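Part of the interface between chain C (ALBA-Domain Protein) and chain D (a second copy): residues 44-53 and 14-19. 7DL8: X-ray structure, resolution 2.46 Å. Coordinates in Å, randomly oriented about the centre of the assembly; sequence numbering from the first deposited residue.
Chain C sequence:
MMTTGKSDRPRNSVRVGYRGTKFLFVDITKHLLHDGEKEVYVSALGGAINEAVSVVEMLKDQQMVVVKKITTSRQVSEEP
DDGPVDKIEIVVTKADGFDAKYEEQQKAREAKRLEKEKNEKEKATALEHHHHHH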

ATOM      1  N   ALA C  44     -10.458  -3.773  -7.831  1.00 51.87           N
ATOM      2  CA  ALA C  44      -9.427  -2.779  -7.574  1.00 52.63           C
ATOM      3  C   ALA C  44      -8.062  -3.427  -7.753  1.00 48.27           C
ATOM      4  O   ALA C  44      -7.930  -4.654  -7.738  1.00 54.29           O
ATOM      5  CB  ALA C  44      -9.559  -2.179  -6.172  1.00 56.74           C
ATOM      6  N   LEU C  45      -7.048  -2.583  -7.920  1.00 45.18           N
ATOM      7  CA  LEU C  45      -5.682  -3.027  -8.157  1.00 50.31           C
ATOM      8  C   LEU C  45      -4.785  -2.605  -7.002  1.00 50.28           C
ATOM      9  O   LEU C  45      -4.920  -1.498  -6.471  1.00 51.51           O
ATOM     10  CB  LEU C  45      -5.133  -2.452  -9.469  1.00 47.75           C
ATOM     11  CG  LEU C  45      -5.958  -2.688 -10.733  1.00 48.89           C
ATOM     12  CD1 LEU C  45      -5.335  -1.969 -11.920  1.00 44.24           C
ATOM     13  CD2 LEU C  45      -6.088  -4.174 -11.013  1.00 49.84           C
ATOM     14  N   GLY C  46      -3.865  -3.494  -6.628  1.00 52.11           N
ATOM     15  CA  GLY C  46      -2.827  -3.201  -5.657  1.00 51.65           C
ATOM     16  C   GLY C  46      -3.301  -2.592  -4.354  1.00 52.62           C
ATOM     17  O   GLY C  46      -4.063  -3.213  -3.606  1.00 54.28           O
ATOM     18  N   GLY C  47      -2.853  -1.368  -4.075  1.00 51.13           N
ATOM     19  CA  GLY C  47      -3.190  -0.699  -2.831  1.00 51.54           C
ATOM     20  C   GLY C  47      -4.647  -0.310  -2.699  1.00 62.26           C
ATOM     21  O   GLY C  47      -5.076   0.042  -1.595  1.00 62.46           O
ATOM     22  N   ALA C  48      -5.416  -0.378  -3.783  1.00 57.90           N
ATOM     23  CA  ALA C  48      -6.835  -0.062  -3.735  1.00 52.96           C
ATOM     24  C   ALA C  48      -7.683  -1.272  -3.378  1.00 49.14           C
ATOM     25  O   ALA C  48      -8.904  -1.142  -3.249  1.00 46.57           O
ATOM     26  CB  ALA C  48      -7.295   0.519  -5.077  1.00 49.59           C
ATOM     27  N   ILE C  49      -7.058  -2.438  -3.205  1.00 48.61           N
ATOM     28  CA  ILE C  49      -7.789  -3.637  -2.806  1.00 51.39           C
ATOM     29  C   ILE C  49      -8.424  -3.436  -1.436  1.00 51.83           C
ATOM     30  O   ILE C  49      -9.538  -3.908  -1.176  1.00 57.41           O
ATOM     31  CB  ILE C  49      -6.853  -4.861  -2.837  1.00 51.10           C
ATOM     32  CG1 ILE C  49      -6.530  -5.245  -4.285  1.00 47.88           C
ATOM     33  CG2 ILE C  49      -7.466  -6.043  -2.101  1.00 48.98           C
ATOM     34  CD1 ILE C  49      -5.472  -6.323  -4.410  1.00 51.04           C
ATOM     35  N   ASN C  50      -7.735  -2.720  -0.543  1.00 46.51           N
ATOM     36  CA  ASN C  50      -8.277  -2.475   0.790  1.00 50.83           C
ATOM     37  C   ASN C  50      -9.555  -1.647   0.727  1.00 43.72           C
ATOM     38  O   ASN C  50     -10.543  -1.956   1.402  1.00 44.98           O
ATOM     39  CB  ASN C  50      -7.234  -1.766   1.656  1.00 55.22           C
ATOM     40  CG  ASN C  50      -5.874  -2.429   1.597  1.00 59.63           C
ATOM     41  OD1 ASN C  50      -5.765  -3.636   1.386  1.00 60.72           O
ATOM     42  ND2 ASN C  50      -4.823  -1.635   1.776  1.00 59.65           N
ATOM     43  N   GLU C  51      -9.558  -0.588  -0.085  1.00 52.17           N
ATOM     44  CA  GLU C  51     -10.745   0.256  -0.191  1.00 52.63           C
ATOM     45  C   GLU C  51     -11.903  -0.483  -0.851  1.00 42.05           C
ATOM     46  O   GLU C  51     -13.065  -0.278  -0.481  1.00 42.07           O
ATOM     47  CB  GLU C  51     -10.412   1.539  -0.951  1.00 55.02           C
ATOM     48  CG  GLU C  51      -9.558   2.502  -0.148  1.00 62.75           C
ATOM     49  CD  GLU C  51      -8.094   2.125  -0.189  1.00 68.35           C
ATOM     50  OE1 GLU C  51      -7.588   1.843  -1.294  1.00 68.52           O
ATOM     51  OE2 GLU C  51      -7.457   2.078   0.884  1.00 72.04           O
ATOM     52  N   ALA C  52     -11.605  -1.353  -1.821  1.00 39.58           N
ATOM     53  CA  ALA C  52     -12.654  -2.148  -2.454  1.00 46.31           C
ATOM     54  C   ALA C  52     -13.304  -3.113  -1.472  1.00 54.19           C
ATOM     55  O   ALA C  52     -14.511  -3.367  -1.559  1.00 49.26           O
ATOM     56  CB  ALA C  52     -12.077  -2.917  -3.642  1.00 46.11           C
ATOM     57  N   VAL C  53     -12.522  -3.655  -0.536  1.00 55.23           N
ATOM     58  CA  VAL C  53     -13.076  -4.548   0.475  1.00 53.55           C
ATOM     59  C   VAL C  53     -13.924  -3.762   1.465  1.00 50.95           C
ATOM     60  O   VAL C  53     -15.010  -4.202   1.863  1.00 45.06           O
ATOM     61  CB  VAL C  53     -11.938  -5.301   1.190  1.00 49.74           C
ATOM     62  CG1 VAL C  53     -12.440  -5.955   2.473  1.00 40.04           C
ATOM     63  CG2 VAL C  53     -11.294  -6.327   0.265  1.00 43.31           C
TER
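Chain D 14-19: VRVGYR

The most unusual feature of this contact is a crowded polar corner at the end of a tyrosine: the OH of Tyr18(D) lies 2.2 Å from OE1 of Glu51(C), too close for any normal interaction and best read as a clash in the model at 2.46 Å resolution. The same hydroxyl is 2.8 Å from the carbonyl O of Gly47(C), and both oxygens lie at the edge of the ring, near its plane. What the coordinates do establish is placement: the tip of the tyrosine reaches the turn and the first part of the helix of chain C.

The rest of the contact illustrates a general principle, that an extended segment can pack against a strand-turn-helix unit, here with alanines at several of the closest points. Chain C supplies the end of a strand, Ala44(C) and Leu45(C), then a tight turn in which N of Ala48(C) donates to O of Leu45(C) at 3.0 Å. Gly46(C) has a positive phi of 51°, a conformation that favours glycine, and the helix follows from Ile49(C). Chain D arrives as a strand through Val14(D) and Arg15(D), running in broadly the same direction as the strand of chain C, and has left the extended strand conformation by Tyr18(D), where phi and psi are -99° and -12°.

Ala44(C) sits beside Val16(D), their CA atoms 4.9 Å apart and their side chains on the same face, with CB to CB at 4.0 Å. Most of the close approaches here are between apolar side chains and backbone. Val16(D), in the t rotamer, is the most heavily covered residue: its CG2 lies 4.1 Å from CB of Ala52(C), and its CG1 is also 4.1 Å from CB of Glu51(C). The valine thus spans from the strand to the helix of the partner. Its carbonyl O also lies close to two alanines, 3.4 Å from CB of Ala44(C) and 3.6 Å from CB of Ala48(C).

At the periphery, Arg15(D) starts sideways from its CA, but its end comes nearer, bringing CD to 3.8 Å from CA of Ala44(C) and NH2 to 3.7 Å from CD1 of Leu45(C). Tyr18(D), by contrast, is one of the two most covered residues of chain D, although it likewise starts sideways; its CZ rests 3.9 Å from CB of Ala48(C), whose own side chain points toward chain D. Together the two stretches bury 392 Å², counting both sides.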

ATOM      1  N   VAL D  14     -17.498  -1.991 -11.355  1.00 64.56           N
ATOM      2  CA  VAL D  14     -17.038  -0.816 -10.627  1.00 55.42           C
ATOM      3  C   VAL D  14     -15.589  -1.064 -10.233  1.00 56.58           C
ATOM      4  O   VAL D  14     -15.298  -1.984  -9.459  1.00 61.51           O
ATOM      5  CB  VAL D  14     -17.904  -0.537  -9.389  1.00 50.08           C
ATOM      6  CG1 VAL D  14     -17.274   0.549  -8.533  1.00 50.71           C
ATOM      7  CG2 VAL D  14     -19.299  -0.142  -9.801  1.00 49.23           C
ATOM      8  N   ARG D  15     -14.683  -0.253 -10.768  1.00 51.33           N
ATOM      9  CA  ARG D  15     -13.263  -0.358 -10.463  1.00 54.77           C
ATOM     10  C   ARG D  15     -12.918   0.731  -9.457  1.00 55.86           C
ATOM     11  O   ARG D  15     -12.961   1.923  -9.781  1.00 47.97           O
ATOM     12  CB  ARG D  15     -12.414  -0.244 -11.727  1.00 54.43           C
ATOM     13  CG  ARG D  15     -10.923  -0.090 -11.465  1.00 57.81           C
ATOM     14  CD  ARG D  15     -10.283  -1.408 -11.037  1.00 59.25           C
ATOM     15  NE  ARG D  15     -10.707  -2.536 -11.863  1.00 64.80           N
ATOM     16  CZ  ARG D  15      -9.988  -3.049 -12.856  1.00 67.77           C
ATOM     17  NH1 ARG D  15     -10.453  -4.078 -13.552  1.00 70.48           N
ATOM     18  NH2 ARG D  15      -8.805  -2.528 -13.158  1.00 65.97           N
ATOM     19  N   VAL D  16     -12.573   0.320  -8.243  1.00 56.89           N
ATOM     20  CA  VAL D  16     -12.241   1.264  -7.184  1.00 53.66           C
ATOM     21  C   VAL D  16     -10.805   1.729  -7.368  1.00 54.13           C
ATOM     22  O   VAL D  16      -9.889   0.912  -7.513  1.00 65.33           O
ATOM     23  CB  VAL D  16     -12.441   0.618  -5.802  1.00 48.15           C
ATOM     24  CG1 VAL D  16     -12.068   1.594  -4.694  1.00 41.82           C
ATOM     25  CG2 VAL D  16     -13.875   0.138  -5.641  1.00 46.57           C
ATOM     26  N   GLY D  17     -10.605   3.044  -7.368  1.00 51.17           N
ATOM     27  CA  GLY D  17      -9.274   3.579  -7.568  1.00 42.52           C
ATOM     28  C   GLY D  17      -9.193   5.005  -7.072  1.00 53.25           C
ATOM     29  O   GLY D  17     -10.166   5.572  -6.569  1.00 56.49           O
ATOM     30  N   TYR D  18      -8.004   5.580  -7.226  1.00 56.74           N
ATOM     31  CA  TYR D  18      -7.700   6.892  -6.673  1.00 62.88           C
ATOM     32  C   TYR D  18      -7.812   8.038  -7.670  1.00 59.45           C
ATOM     33  O   TYR D  18      -7.772   9.200  -7.250  1.00 65.06           O
ATOM     34  CB  TYR D  18      -6.307   6.866  -6.038  1.00 65.18           C
ATOM     35  CG  TYR D  18      -6.176   5.739  -5.040  1.00 64.18           C
ATOM     36  CD1 TYR D  18      -7.199   5.467  -4.138  1.00 61.24           C
ATOM     37  CD2 TYR D  18      -5.049   4.933  -5.013  1.00 62.31           C
ATOM     38  CE1 TYR D  18      -7.096   4.432  -3.232  1.00 61.74           C
ATOM     39  CE2 TYR D  18      -4.934   3.898  -4.105  1.00 60.93           C
ATOM     40  CZ  TYR D  18      -5.960   3.654  -3.217  1.00 64.48           C
ATOM     41  OH  TYR D  18      -5.844   2.623  -2.314  1.00 67.54           O
ATOM     42  N   ARG D  19      -7.934   7.759  -8.967  1.00 62.52           N
ATOM     43  CA  ARG D  19      -8.070   8.840  -9.935  1.00 59.32           C
ATOM     44  C   ARG D  19      -9.415   9.522  -9.724  1.00 62.28           C
ATOM     45  O   ARG D  19     -10.467   8.878  -9.786  1.00 65.39           O
ATOM     46  CB  ARG D  19      -7.942   8.320 -11.365  1.00 61.25           C
ATOM     47  CG  ARG D  19      -7.759   9.439 -12.384  1.00 57.66           C
ATOM     48  CD  ARG D  19      -8.044   8.981 -13.803  1.00 63.88           C
ATOM     49  NE  ARG D  19      -7.502   9.913 -14.788  1.00 71.41           N
ATOM     50  CZ  ARG D  19      -8.241  10.737 -15.525  1.00 76.69           C
ATOM     51  NH1 ARG D  19      -9.560  10.746 -15.391  1.00 77.82           N
ATOM     52  NH2 ARG D  19      -7.662  11.553 -16.395  1.00 80.18           N
TER